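Local atomic coordinates of putative cell surface protein, similar to internalin proteins (Listeria monocytogenes EGD-e, PDB entry 5KZS), a protein that is of unknown function but, as an internalin-like leucine-rich-repeat surface protein, probably takes part in contacts with host molecules. Residues M27-N32 and G52-T57; I58-M63 and D85-P90; V77-F82 and L101-P106. All blocks are in the same frame, centred on the assembly; numbering follows the deposited sequence.

Contact 1: residues M27-N32 and G52-T57; sequences MAKNLN and GFETET
The carboxamide of Asn30 and the ring of Phe53 are the flat groups where the two segments meet. Gly52 O lies 7° out of the amide plane of Asn30, whereas the Phe53 ring is approached obliquely, by Asn30 ND2 and by the selenium of selenomethionine Met27, its SE 4.3 Å from Phe53 CE1 in a Met-aromatic contact. The amide grips both polar backbone atoms of Gly52. Asn30 ND2 gives a bond of 2.7 Å to Gly52 O, arriving on a lone pair in the carbonyl plane, and Gly52 N returns one of 2.8 Å to Asn30 OD1, tilted 33° from the plane of that carbonyl. With CG anti to the carbonyl carbon (chi1 -74°), the Asn30 side chain can reach the strand, and the paired bonds fix how its amide is turned. Farther out, Lys29 CD passes 4.0 Å from Glu54 OE1; their charged ends stay beyond salt-bridge distance. Phe53 bonds through its backbone to Ser78 and Met80, so Asn30 occupies the other side of strand 50-53, an edge strand of the parallel sheet. Helix 21-31 thus shields the sheet edge, as the helical N-terminal cap of internalins does for the leucine-rich repeats.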
loop_
_atom_site.group_PDB
_atom_site.type_symbol
_atom_site.label_atom_id
_atom_site.label_comp_id
_atom_site.label_asym_id
_atom_site.label_seq_id
_atom_site.Cartn_x
_atom_site.Cartn_y
_atom_site.Cartn_z
HETATM N N MSE A 27 10.528 17.288 23.001
HETATM C CA MSE A 27 11.216 18.474 22.491
HETATM C C MSE A 27 12.555 18.669 23.167
HETATM O O MSE A 27 13.499 19.158 22.544
HETATM C CB MSE A 27 10.321 19.714 22.628
HETATM C CG MSE A 27 9.221 19.776 21.568
HETATM SE SE MSE A 27 9.924 19.851 19.726
HETATM C CE MSE A 27 11.622 20.841 19.881
ATOM N N ALA A 28 12.652 18.287 24.439
ATOM C CA ALA A 28 13.928 18.323 25.166
ATOM C C ALA A 28 14.924 17.417 24.500
ATOM O O ALA A 28 16.044 17.829 24.202
ATOM C CB ALA A 28 13.746 17.903 26.614
ATOM N N LYS A 29 14.482 16.185 24.253
ATOM C CA LYS A 29 15.268 15.205 23.519
ATOM C C LYS A 29 15.636 15.696 22.115
ATOM O O LYS A 29 16.773 15.566 21.711
ATOM C CB LYS A 29 14.539 13.866 23.433
ATOM C CG LYS A 29 15.478 12.702 23.159
ATOM C CD LYS A 29 14.883 11.647 22.239
ATOM C CE LYS A 29 15.737 10.387 22.233
ATOM N NZ LYS A 29 15.105 9.354 21.366
ATOM N N ASN A 30 14.702 16.290 21.386
ATOM C CA ASN A 30 15.010 16.804 20.043
ATOM C C ASN A 30 16.076 17.906 20.027
ATOM O O ASN A 30 16.828 18.025 19.069
ATOM C CB ASN A 30 13.737 17.307 19.353
ATOM C CG ASN A 30 12.822 16.171 18.884
ATOM O OD1 ASN A 30 13.259 15.223 18.243
ATOM N ND2 ASN A 30 11.539 16.282 19.188
ATOM N N LEU A 31 16.121 18.702 21.095
ATOM C CA LEU A 31 17.052 19.832 21.251
ATOM C C LEU A 31 18.320 19.471 22.012
ATOM O O LEU A 31 19.199 20.319 22.204
ATOM C CB LEU A 31 16.351 20.959 22.011
ATOM C CG LEU A 31 15.308 21.766 21.246
ATOM C CD1 LEU A 31 14.263 22.313 22.205
ATOM C CD2 LEU A 31 15.972 22.888 20.454
ATOM N N ASN A 32 18.392 18.228 22.475
ATOM C CA ASN A 32 19.536 17.706 23.208
ATOM C C ASN A 32 19.724 18.439 24.536
ATOM O O ASN A 32 20.819 18.897 24.861
ATOM C CB ASN A 32 20.791 17.723 22.325
ATOM C CG ASN A 32 21.416 16.360 22.219
ATOM O OD1 ASN A 32 21.177 15.630 21.244
ATOM N ND2 ASN A 32 22.179 15.977 23.244
ATOM N N GLY A 52 11.567 14.275 16.252
ATOM C CA GLY A 52 10.974 12.980 16.606
ATOM C C GLY A 52 9.992 13.119 17.754
ATOM O O GLY A 52 10.112 14.037 18.564
ATOM N N PHE A 53 9.022 12.208 17.824
ATOM C CA PHE A 53 8.041 12.183 18.915
ATOM C C PHE A 53 7.738 10.751 19.265
ATOM O O PHE A 53 7.588 9.920 18.380
ATOM C CB PHE A 53 6.745 12.913 18.515
ATOM C CG PHE A 53 6.975 14.341 18.131
ATOM C CD1 PHE A 53 7.022 15.330 19.100
ATOM C CD2 PHE A 53 7.233 14.682 16.805
ATOM C CE1 PHE A 53 7.299 16.637 18.753
ATOM C CE2 PHE A 53 7.512 15.990 16.454
ATOM C CZ PHE A 53 7.542 16.969 17.430
ATOM N N GLU A 54 7.649 10.466 20.556
ATOM C CA GLU A 54 7.450 9.092 21.031
ATOM C C GLU A 54 6.577 8.921 22.284
ATOM O O GLU A 54 6.135 7.811 22.565
ATOM C CB GLU A 54 8.819 8.394 21.230
ATOM C CG GLU A 54 9.836 9.146 22.101
ATOM C CD GLU A 54 10.549 10.309 21.394
ATOM O OE1 GLU A 54 10.892 11.316 22.079
ATOM O OE2 GLU A 54 10.768 10.225 20.157
ATOM N N THR A 55 6.320 9.992 23.032
ATOM C CA THR A 55 5.558 9.889 24.270
ATOM C C THR A 55 4.079 9.793 23.921
ATOM O O THR A 55 3.527 10.675 23.238
ATOM C CB THR A 55 5.816 11.102 25.186
ATOM O OG1 THR A 55 7.215 11.379 25.202
ATOM C CG2 THR A 55 5.341 10.838 26.615
ATOM N N GLU A 56 3.436 8.734 24.407
ATOM C CA GLU A 56 2.083 8.398 23.961
ATOM C C GLU A 56 0.947 9.229 24.580
ATOM O O GLU A 56 -0.212 9.029 24.228
ATOM C CB GLU A 56 1.826 6.892 24.136
ATOM C CG GLU A 56 2.839 6.015 23.384
ATOM C CD GLU A 56 2.251 4.768 22.735
ATOM O OE1 GLU A 56 1.015 4.595 22.743
ATOM O OE2 GLU A 56 3.037 3.960 22.193
ATOM N N THR A 57 1.274 10.157 25.481
ATOM C CA THR A 57 0.279 11.084 26.037
ATOM C C THR A 57 -0.002 12.289 25.135
ATOM O O THR A 57 -0.979 13.005 25.385
ATOM C CB THR A 57 0.695 11.625 27.425
ATOM O OG1 THR A 57 1.941 12.334 27.315
ATOM C CG2 THR A 57 0.800 10.485 28.455
#

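Contact 2: residues I58-M63 and D85-P90; sequences ITNDSM and DLTEFP
Asn60 and Met63 of the short helix 60-64 seat the loop 85-90 at the N-terminal end of the leucine-rich-repeat solenoid, in a sequence, Leu-Thr-Glu-Phe-Pro, that resembles the Leu-Thr-Asn-Leu-Pro found in a later repeat of this chain. The loop winds around a single side-chain oxygen. Asn60 OD1 accepts two backbone N-H groups in succession: Thr87 N at 2.7 Å, nearly straight at 168°, and Glu88 N at 3.1 Å from above the carbonyl plane, 38° out of it. This double acceptance holds the turn of the loop against the helix, and a weak bond from Asn60 N to Asp85 O adds a third link. A water bridges the backbone oxygens of Asn60 and Glu88, donating to both. Beside these polar links Thr59 CG2 lies 3.6 Å from Asp85 CB, the two side chains running side by side.

Met63, a selenomethionine, supplies the apolar half. Its CG is anti to the backbone N (chi1 -169°), and bends at the next two torsions turn the chain in among Leu86, Phe89 and Pro90. The Met63 side chain crosses that of Phe89 at about a right angle, and its SE makes an oblique Met-aromatic contact with the ring. Phe53 of strand 50-53 also packs on Met63, while Leu101 and Phe103 touch Phe89, which joins the loop to the interior of the solenoid. Met63 CG rests 3.7 Å from Pro90 CD, and Met63 CE presses to 3.5 Å on Leu86 CD2, tighter than usual for two carbons.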
loop_
_atom_site.group_PDB
_atom_site.type_symbol
_atom_site.label_atom_id
_atom_site.label_comp_id
_atom_site.label_asym_id
_atom_site.label_seq_id
_atom_site.Cartn_x
_atom_site.Cartn_y
_atom_site.Cartn_z
ATOM N N ILE A 58 0.838 12.512 24.112
ATOM C CA ILE A 58 0.652 13.627 23.173
ATOM C C ILE A 58 -0.652 13.376 22.435
ATOM O O ILE A 58 -0.884 12.263 21.957
ATOM C CB ILE A 58 1.812 13.767 22.146
ATOM C CG1 ILE A 58 3.145 14.043 22.852
ATOM C CG2 ILE A 58 1.547 14.911 21.167
ATOM C CD1 ILE A 58 4.363 14.007 21.946
ATOM N N THR A 59 -1.504 14.399 22.384
ATOM C CA THR A 59 -2.771 14.388 21.638
ATOM C C THR A 59 -2.683 15.344 20.456
ATOM O O THR A 59 -1.683 16.055 20.305
ATOM C CB THR A 59 -3.926 14.851 22.537
ATOM O OG1 THR A 59 -3.626 16.160 23.042
ATOM C CG2 THR A 59 -4.127 13.894 23.708
ATOM N N ASN A 60 -3.738 15.366 19.638
ATOM C CA ASN A 60 -3.876 16.328 18.527
ATOM C C ASN A 60 -3.786 17.767 19.025
ATOM O O ASN A 60 -3.202 18.632 18.359
ATOM C CB ASN A 60 -5.235 16.197 17.822
ATOM C CG ASN A 60 -5.486 14.820 17.225
ATOM O OD1 ASN A 60 -4.559 14.081 16.873
ATOM N ND2 ASN A 60 -6.756 14.467 17.113
ATOM N N ASP A 61 -4.393 18.013 20.186
ATOM C CA ASP A 61 -4.368 19.327 20.813
ATOM C C ASP A 61 -2.965 19.678 21.336
ATOM O O ASP A 61 -2.425 20.721 20.980
ATOM C CB ASP A 61 -5.448 19.418 21.903
ATOM C CG ASP A 61 -6.892 19.421 21.323
ATOM O OD1 ASP A 61 -7.081 19.271 20.088
ATOM O OD2 ASP A 61 -7.853 19.573 22.114
ATOM N N SER A 62 -2.353 18.797 22.130
ATOM C CA SER A 62 -0.979 19.028 22.613
ATOM C C SER A 62 -0.021 19.326 21.454
ATOM O O SER A 62 0.748 20.284 21.508
ATOM C CB SER A 62 -0.430 17.821 23.393
ATOM O OG SER A 62 -1.399 17.206 24.227
HETATM N N MSE A 63 -0.093 18.513 20.399
HETATM C CA MSE A 63 0.830 18.632 19.263
HETATM C C MSE A 63 0.703 19.948 18.525
HETATM O O MSE A 63 1.660 20.391 17.879
HETATM C CB MSE A 63 0.603 17.441 18.336
HETATM C CG MSE A 63 1.658 17.257 17.241
HETATM SE SE MSE A 63 3.350 16.537 17.962
HETATM C CE MSE A 63 2.926 14.654 17.570
ATOM N N ASP A 85 -5.160 8.967 21.318
ATOM C CA ASP A 85 -5.650 10.336 21.210
ATOM C C ASP A 85 -4.793 11.230 20.315
ATOM O O ASP A 85 -5.099 12.399 20.164
ATOM C CB ASP A 85 -5.833 10.930 22.604
ATOM C CG ASP A 85 -6.855 10.154 23.425
ATOM O OD1 ASP A 85 -6.502 9.652 24.509
ATOM O OD2 ASP A 85 -8.010 10.013 22.974
ATOM N N LEU A 86 -3.726 10.696 19.724
ATOM C CA LEU A 86 -3.064 11.371 18.615
ATOM C C LEU A 86 -3.502 10.703 17.324
ATOM O O LEU A 86 -3.125 9.567 17.022
ATOM C CB LEU A 86 -1.547 11.349 18.733
ATOM C CG LEU A 86 -0.795 11.988 17.554
ATOM C CD1 LEU A 86 -1.249 13.405 17.263
ATOM C CD2 LEU A 86 0.685 11.987 17.848
ATOM N N THR A 87 -4.289 11.448 16.565
ATOM C CA THR A 87 -5.002 10.949 15.403
ATOM C C THR A 87 -4.584 11.657 14.097
ATOM O O THR A 87 -4.916 11.188 13.022
ATOM C CB THR A 87 -6.522 10.964 15.746
ATOM O OG1 THR A 87 -6.964 9.613 15.916
ATOM C CG2 THR A 87 -7.409 11.703 14.721
ATOM N N GLU A 88 -3.842 12.760 14.188
ATOM C CA GLU A 88 -3.209 13.375 13.018
ATOM C C GLU A 88 -2.084 14.278 13.458
ATOM O O GLU A 88 -2.101 14.789 14.581
ATOM C CB GLU A 88 -4.216 14.212 12.220
ATOM C CG GLU A 88 -4.690 15.515 12.872
ATOM C CD GLU A 88 -5.689 16.287 12.007
ATOM O OE1 GLU A 88 -5.627 17.538 11.982
ATOM O OE2 GLU A 88 -6.541 15.652 11.342
ATOM N N PHE A 89 -1.120 14.493 12.569
ATOM C CA PHE A 89 -0.159 15.571 12.760
ATOM C C PHE A 89 -0.797 16.820 12.154
ATOM O O PHE A 89 -1.253 16.768 11.008
ATOM C CB PHE A 89 1.171 15.279 12.084
ATOM C CG PHE A 89 2.246 16.264 12.443
ATOM C CD1 PHE A 89 2.918 16.166 13.669
ATOM C CD2 PHE A 89 2.570 17.311 11.580
ATOM C CE1 PHE A 89 3.891 17.084 14.021
ATOM C CE2 PHE A 89 3.556 18.227 11.925
ATOM C CZ PHE A 89 4.213 18.116 13.147
ATOM N N PRO A 90 -0.834 17.937 12.912
ATOM C CA PRO A 90 -1.625 19.085 12.474
ATOM C C PRO A 90 -0.981 19.906 11.355
ATOM O O PRO A 90 0.190 19.711 11.024
ATOM C CB PRO A 90 -1.758 19.921 13.750
ATOM C CG PRO A 90 -0.528 19.615 14.528
ATOM C CD PRO A 90 -0.136 18.209 14.186
HETATM O O HOH W 1 -2.993 17.456 15.615
#

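Contact 3: residues V77-F82 and L101-P106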
loop_
_atom_site.group_PDB
_atom_site.type_symbol
_atom_site.label_atom_id
_atom_site.label_comp_id
_atom_site.label_asym_id
_atom_site.label_seq_id
_atom_site.Cartn_x
_atom_site.Cartn_y
_atom_site.Cartn_z
ATOM N N VAL A 77 9.729 15.265 10.066
ATOM C CA VAL A 77 9.021 14.999 11.305
ATOM C C VAL A 77 8.723 13.508 11.347
ATOM O O VAL A 77 8.160 12.973 10.399
ATOM C CB VAL A 77 7.688 15.776 11.365
ATOM C CG1 VAL A 77 6.840 15.333 12.557
ATOM C CG2 VAL A 77 7.937 17.275 11.423
ATOM N N SER A 78 9.046 12.868 12.469
ATOM C CA SER A 78 8.935 11.419 12.610
ATOM C C SER A 78 8.225 11.022 13.901
ATOM O O SER A 78 8.783 11.151 14.985
ATOM C CB SER A 78 10.324 10.799 12.560
ATOM O OG SER A 78 10.971 11.201 11.368
ATOM N N VAL A 79 7.002 10.521 13.768
ATOM C CA VAL A 79 6.200 10.081 14.900
ATOM C C VAL A 79 6.504 8.600 15.110
ATOM O O VAL A 79 5.842 7.735 14.545
ATOM C CB VAL A 79 4.700 10.345 14.639
ATOM C CG1 VAL A 79 3.851 10.070 15.877
ATOM C CG2 VAL A 79 4.513 11.783 14.189
HETATM N N MSE A 80 7.521 8.319 15.925
HETATM C CA MSE A 80 8.007 6.952 16.127
HETATM C C MSE A 80 7.085 6.119 16.957
HETATM O O MSE A 80 6.961 4.929 16.723
HETATM C CB MSE A 80 9.397 6.949 16.754
HETATM C CG MSE A 80 10.438 7.550 15.811
HETATM SE SE MSE A 80 10.517 6.604 14.067
HETATM C CE MSE A 80 12.131 7.560 13.437
ATOM N N GLU A 81 6.429 6.736 17.926
ATOM C CA GLU A 81 5.439 6.056 18.748
ATOM C C GLU A 81 4.367 7.082 19.133
ATOM O O GLU A 81 4.661 8.278 19.164
ATOM C CB GLU A 81 6.127 5.467 19.981
ATOM C CG GLU A 81 5.817 4.011 20.245
ATOM C CD GLU A 81 6.378 3.090 19.177
ATOM O OE1 GLU A 81 5.579 2.376 18.536
ATOM O OE2 GLU A 81 7.612 3.090 18.965
ATOM N N PHE A 82 3.138 6.622 19.398
ATOM C CA PHE A 82 1.989 7.518 19.699
ATOM C C PHE A 82 0.749 6.775 20.214
ATOM O O PHE A 82 0.517 5.630 19.840
ATOM C CB PHE A 82 1.608 8.369 18.471
ATOM C CG PHE A 82 1.171 7.576 17.260
ATOM C CD1 PHE A 82 2.104 7.032 16.380
ATOM C CD2 PHE A 82 -0.184 7.403 16.974
ATOM C CE1 PHE A 82 1.697 6.314 15.261
ATOM C CE2 PHE A 82 -0.596 6.684 15.856
ATOM C CZ PHE A 82 0.345 6.141 14.998
ATOM N N LEU A 101 6.980 13.796 6.155
ATOM C CA LEU A 101 6.205 13.419 7.326
ATOM C C LEU A 101 6.245 11.894 7.390
ATOM O O LEU A 101 5.952 11.245 6.397
ATOM C CB LEU A 101 4.766 13.923 7.184
ATOM C CG LEU A 101 3.724 13.351 8.147
ATOM C CD1 LEU A 101 4.048 13.730 9.575
ATOM C CD2 LEU A 101 2.352 13.860 7.770
ATOM N N PHE A 102 6.601 11.334 8.548
ATOM C CA PHE A 102 6.710 9.882 8.733
ATOM C C PHE A 102 6.086 9.403 10.051
ATOM O O PHE A 102 6.592 9.719 11.124
ATOM C CB PHE A 102 8.184 9.455 8.670
ATOM C CG PHE A 102 8.396 7.971 8.818
ATOM C CD1 PHE A 102 8.612 7.401 10.078
ATOM C CD2 PHE A 102 8.377 7.136 7.699
ATOM C CE1 PHE A 102 8.794 6.039 10.221
ATOM C CE2 PHE A 102 8.555 5.771 7.838
ATOM C CZ PHE A 102 8.758 5.222 9.100
ATOM N N PHE A 103 4.993 8.644 9.960
ATOM C CA PHE A 103 4.531 7.807 11.067
ATOM C C PHE A 103 5.137 6.419 10.903
ATOM O O PHE A 103 5.004 5.787 9.860
ATOM C CB PHE A 103 3.015 7.685 11.095
ATOM C CG PHE A 103 2.309 8.949 11.478
ATOM C CD1 PHE A 103 2.183 9.993 10.566
ATOM C CD2 PHE A 103 1.750 9.096 12.750
ATOM C CE1 PHE A 103 1.523 11.160 10.914
ATOM C CE2 PHE A 103 1.094 10.262 13.105
ATOM C CZ PHE A 103 0.982 11.295 12.187
ATOM N N ASN A 104 5.803 5.961 11.949
ATOM C CA ASN A 104 6.326 4.603 12.043
ATOM C C ASN A 104 5.103 3.700 12.266
ATOM O O ASN A 104 4.075 4.170 12.753
ATOM C CB ASN A 104 7.318 4.568 13.221
ATOM C CG ASN A 104 8.036 3.245 13.374
ATOM O OD1 ASN A 104 8.776 2.792 12.487
ATOM N ND2 ASN A 104 7.857 2.629 14.534
ATOM N N THR A 105 5.191 2.422 11.913
ATOM C CA THR A 105 4.043 1.535 12.107
ATOM C C THR A 105 4.027 1.111 13.579
ATOM O O THR A 105 5.088 0.957 14.172
ATOM C CB THR A 105 3.989 0.301 11.143
ATOM O OG1 THR A 105 4.361 -0.894 11.831
ATOM C CG2 THR A 105 4.831 0.493 9.852
ATOM N N PRO A 106 2.835 0.957 14.190
ATOM C CA PRO A 106 2.871 0.567 15.606
ATOM C C PRO A 106 3.424 -0.837 15.861
ATOM O O PRO A 106 3.612 -1.605 14.914
ATOM C CB PRO A 106 1.399 0.635 16.037
ATOM C CG PRO A 106 0.763 1.568 15.085
ATOM C CD PRO A 106 1.486 1.400 13.786
#
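Val79 and Phe103 pack against each other on the buried face of two neighbouring parallel strands of the leucine-rich-repeat sheet, 76-79 and 100-103. Their side chains point the same way; Val79 CG2 sits over one face of the Phe103 ring, 4.1 Å from its centroid, in a CH-pi contact. Phe103 CG is anti to the carbonyl carbon (chi1 -70°), which brings the ring back toward the valine. The ring's edge, through CD2, meets the face of Phe82 in a T-shaped stack, the planes of the Phe82 and Phe103 rings at 81° and their centroids 5.5 Å apart. Val77 and Leu101 continue this buried layer toward the start of the strands. Ser78 and Phe102 point to the other side of the sheet, consistent with the concave face of the solenoid, and beyond the strands the selenium of selenomethionine Met80 lies at the edge of the Phe102 ring.

The backbone sets this register. Phe102 N bonds to Val77 O at 2.9 Å and Val79 N to Phe102 O at 2.8 Å; Asn104 N continues the pairing to Val79 O at 3.1 Å. Farther out, Leu114 of strand 113-114 packs on both Phe82 and Phe103, and Arg112 NE donates to Phe82 O. The strands that flank the pair, 50-53 and 127-129, bond to Ser78 and Leu101. Past the last strand residues, Asn104 CG stands anti to the backbone N (chi1 -175°), and its ND2 reaches a lone pair of Met80 O at 3.3 Å.

From the N terminus, contact 1 comes first: it closes the loop of residues 33-51 and docks helix 21-31 on strand 50-53. It is complete before the others open. The chain then runs directly into helix 60-64, where contact 2 begins, and contacts 2 and 3 cross, because 77-82 lies between 58-63 and 85-90, and 85-90 lies before 101-106. Contact 2 closes residues 64-84, contact 3 residues 83-100. Strands 50-53 and 76-79 are neighbours in one sheet, which makes contacts 1 and 3 adjacent. Phe53 also touches Ile58, Phe89 touches Val77, and Leu86 touches Val79, so cap, helix, loop and strands share one interior.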